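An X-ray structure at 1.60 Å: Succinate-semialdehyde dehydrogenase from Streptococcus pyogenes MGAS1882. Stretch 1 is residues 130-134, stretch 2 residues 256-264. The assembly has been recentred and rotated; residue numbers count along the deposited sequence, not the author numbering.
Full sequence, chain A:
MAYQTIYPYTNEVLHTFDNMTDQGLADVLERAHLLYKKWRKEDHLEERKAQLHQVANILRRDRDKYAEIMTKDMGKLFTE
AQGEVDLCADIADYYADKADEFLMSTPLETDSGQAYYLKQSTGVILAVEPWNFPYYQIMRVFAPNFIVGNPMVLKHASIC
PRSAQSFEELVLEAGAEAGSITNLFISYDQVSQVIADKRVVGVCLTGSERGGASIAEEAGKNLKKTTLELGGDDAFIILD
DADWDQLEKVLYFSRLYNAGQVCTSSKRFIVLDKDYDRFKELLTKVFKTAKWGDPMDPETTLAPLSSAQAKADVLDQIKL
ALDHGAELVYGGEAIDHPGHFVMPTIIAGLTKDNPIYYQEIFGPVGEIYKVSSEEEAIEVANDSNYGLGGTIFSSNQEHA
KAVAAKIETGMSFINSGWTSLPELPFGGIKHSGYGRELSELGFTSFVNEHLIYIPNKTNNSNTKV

Stretch 1 (130-134) PWNFP
Stretch 2 (256-264) LYNAGQVCT

Neither stretch forms a strand against the other: residues 130-134 are irregular, and the backbones come closest where the CA atoms of N132 and Q261 lie 6.5 Å apart. Only W131, N132 and F133 reach across, and the two stretches together bury 314 Å².

L256 (-107/-8; chi1 m, chi2 t) is still helical and makes no contact, but its O accepts a weak bond from A259 N. Y257 (-58/136) is the first residue after the helix to leave helical phi/psi. Its t rotamer brings the phenol to F133 (-137/79, chi1 m, chi2 -93°), with F133 CZ 3.7 Å from Y257 CE1 and F133 CE1 3.6 Å from Y257 OH, so the rings meet edge to edge.

N258 (56/32, chi1 -153°, chi2 22°) points toward stretch 1. Its amide suits two tasks: ND2 donates to N132 O at 3.1 Å and also lies over a face of F133, 3.8 Å from CZ. A259 (52/30) and G260 (82/2) continue the positive phi values, which favour glycine at the second; neither touches stretch 1. The turn is tied by G260 N to Y257 O (3.0 Å) and Q261 N to N258 O (2.9 Å).

Q261 (-87/59; chi1 m, chi2 t, chi3 110°) also directs NE2 to N258 O at 3.1 Å, while its OE1, bonded elsewhere in the structure, sits 3.3 Å from CH2 of W131 (-77/-16; chi1 p, chi2 -99°). Q261 O accepts a hydrogen bond from N132 ND2 at 3.1 Å, with an N-H...O angle of 162°. N132 (-72/-30; chi1 p, chi2 -22°) thus offers its side chain as donor and its carbonyl as acceptor, bridging Q261 and N258.

V262 (-136/129, chi1 t) sets CG2 3.9 Å from F133 CZ, an apolar contact at the ring edge. C263 (-59/-31, chi1 p) leaves its buried N unpartnered, and T264 (-102/25, chi1 p) lies beyond reach.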

# COMPACT_ATOMS: atom_id res chain seq x y z
N PRO A 130 2.19 -0.35 -19.17
CA PRO A 130 1.63 0.40 -20.30
C PRO A 130 2.61 0.56 -21.46
O PRO A 130 3.80 0.27 -21.34
CB PRO A 130 1.36 1.76 -19.65
CG PRO A 130 2.54 1.94 -18.75
CD PRO A 130 2.91 0.54 -18.24
N TRP A 131 2.10 1.07 -22.58
CA TRP A 131 2.88 1.16 -23.82
C TRP A 131 3.89 2.30 -23.89
O TRP A 131 4.77 2.28 -24.76
CB TRP A 131 1.94 1.26 -25.03
CG TRP A 131 0.91 2.34 -24.87
CD1 TRP A 131 -0.38 2.18 -24.47
CD2 TRP A 131 1.10 3.74 -25.09
NE1 TRP A 131 -1.02 3.40 -24.43
CE2 TRP A 131 -0.13 4.37 -24.81
CE3 TRP A 131 2.18 4.53 -25.51
CZ2 TRP A 131 -0.30 5.75 -24.92
CZ3 TRP A 131 2.01 5.89 -25.61
CH2 TRP A 131 0.78 6.50 -25.32
N ASN A 132 3.80 3.30 -23.02
CA ASN A 132 4.65 4.47 -23.26
C ASN A 132 6.14 4.28 -22.98
O ASN A 132 6.99 4.90 -23.64
CB ASN A 132 4.08 5.76 -22.63
CG ASN A 132 4.05 5.72 -21.12
OD1 ASN A 132 4.06 4.65 -20.51
ND2 ASN A 132 4.03 6.90 -20.51
N PHE A 133 6.46 3.40 -22.03
CA PHE A 133 7.83 2.97 -21.77
C PHE A 133 7.79 1.45 -21.57
O PHE A 133 7.82 0.96 -20.44
CB PHE A 133 8.43 3.68 -20.54
CG PHE A 133 8.59 5.16 -20.71
CD1 PHE A 133 9.79 5.70 -21.16
CD2 PHE A 133 7.54 6.03 -20.40
CE1 PHE A 133 9.94 7.08 -21.32
CE2 PHE A 133 7.68 7.40 -20.55
CZ PHE A 133 8.88 7.93 -21.01
N PRO A 134 7.70 0.71 -22.68
CA PRO A 134 7.38 -0.73 -22.66
C PRO A 134 8.39 -1.58 -21.89
O PRO A 134 8.01 -2.63 -21.37
CB PRO A 134 7.39 -1.12 -24.14
CG PRO A 134 7.24 0.15 -24.89
CD PRO A 134 7.93 1.20 -24.05
N LEU A 256 8.10 17.65 -25.20
CA LEU A 256 8.04 16.92 -26.46
C LEU A 256 8.77 15.57 -26.50
O LEU A 256 8.64 14.82 -27.46
CB LEU A 256 8.49 17.81 -27.62
CG LEU A 256 7.66 19.08 -27.81
CD1 LEU A 256 8.20 19.87 -28.98
CD2 LEU A 256 6.21 18.74 -28.05
N TYR A 257 9.53 15.26 -25.45
CA TYR A 257 10.12 13.93 -25.34
C TYR A 257 9.01 12.89 -25.35
O TYR A 257 7.97 13.08 -24.70
CB TYR A 257 10.94 13.85 -24.05
CG TYR A 257 11.47 12.48 -23.73
CD1 TYR A 257 10.73 11.60 -22.94
CD2 TYR A 257 12.72 12.07 -24.18
CE1 TYR A 257 11.20 10.36 -22.62
CE2 TYR A 257 13.20 10.81 -23.86
CZ TYR A 257 12.43 9.96 -23.09
OH TYR A 257 12.87 8.70 -22.75
N ASN A 258 9.21 11.82 -26.11
CA ASN A 258 8.21 10.77 -26.29
C ASN A 258 6.88 11.33 -26.81
O ASN A 258 5.81 10.82 -26.47
CB ASN A 258 8.02 9.95 -25.00
CG ASN A 258 7.54 8.52 -25.26
OD1 ASN A 258 7.71 7.97 -26.35
ND2 ASN A 258 6.94 7.91 -24.24
N ALA A 259 6.99 12.39 -27.61
CA ALA A 259 5.84 13.12 -28.16
C ALA A 259 4.85 13.56 -27.09
O ALA A 259 3.65 13.68 -27.35
CB ALA A 259 5.14 12.30 -29.27
N GLY A 260 5.35 13.80 -25.88
CA GLY A 260 4.51 14.28 -24.79
C GLY A 260 3.75 13.19 -24.07
O GLY A 260 2.99 13.48 -23.14
N GLN A 261 3.97 11.94 -24.48
CA GLN A 261 3.24 10.80 -23.93
C GLN A 261 3.93 10.28 -22.67
O GLN A 261 4.34 9.12 -22.61
CB GLN A 261 3.14 9.71 -24.98
CG GLN A 261 2.54 10.19 -26.31
CD GLN A 261 2.61 9.12 -27.38
OE1 GLN A 261 1.59 8.56 -27.79
NE2 GLN A 261 3.82 8.83 -27.85
N VAL A 262 4.08 11.15 -21.68
CA VAL A 262 4.88 10.84 -20.50
C VAL A 262 4.08 11.30 -19.30
O VAL A 262 3.59 12.43 -19.28
CB VAL A 262 6.24 11.57 -20.55
CG1 VAL A 262 7.10 11.22 -19.33
CG2 VAL A 262 7.00 11.21 -21.81
N CYS A 263 3.92 10.42 -18.32
CA CYS A 263 3.16 10.79 -17.13
C CYS A 263 3.78 11.99 -16.42
O CYS A 263 3.06 12.80 -15.83
CB CYS A 263 3.04 9.59 -16.18
SG CYS A 263 4.61 8.84 -15.76
N THR A 264 5.11 12.12 -16.51
CA THR A 264 5.83 13.26 -15.94
C THR A 264 6.23 14.31 -16.99
O THR A 264 7.19 15.06 -16.80
CB THR A 264 7.10 12.80 -15.18
OG1 THR A 264 7.85 11.89 -16.00
CG2 THR A 264 6.74 12.11 -13.87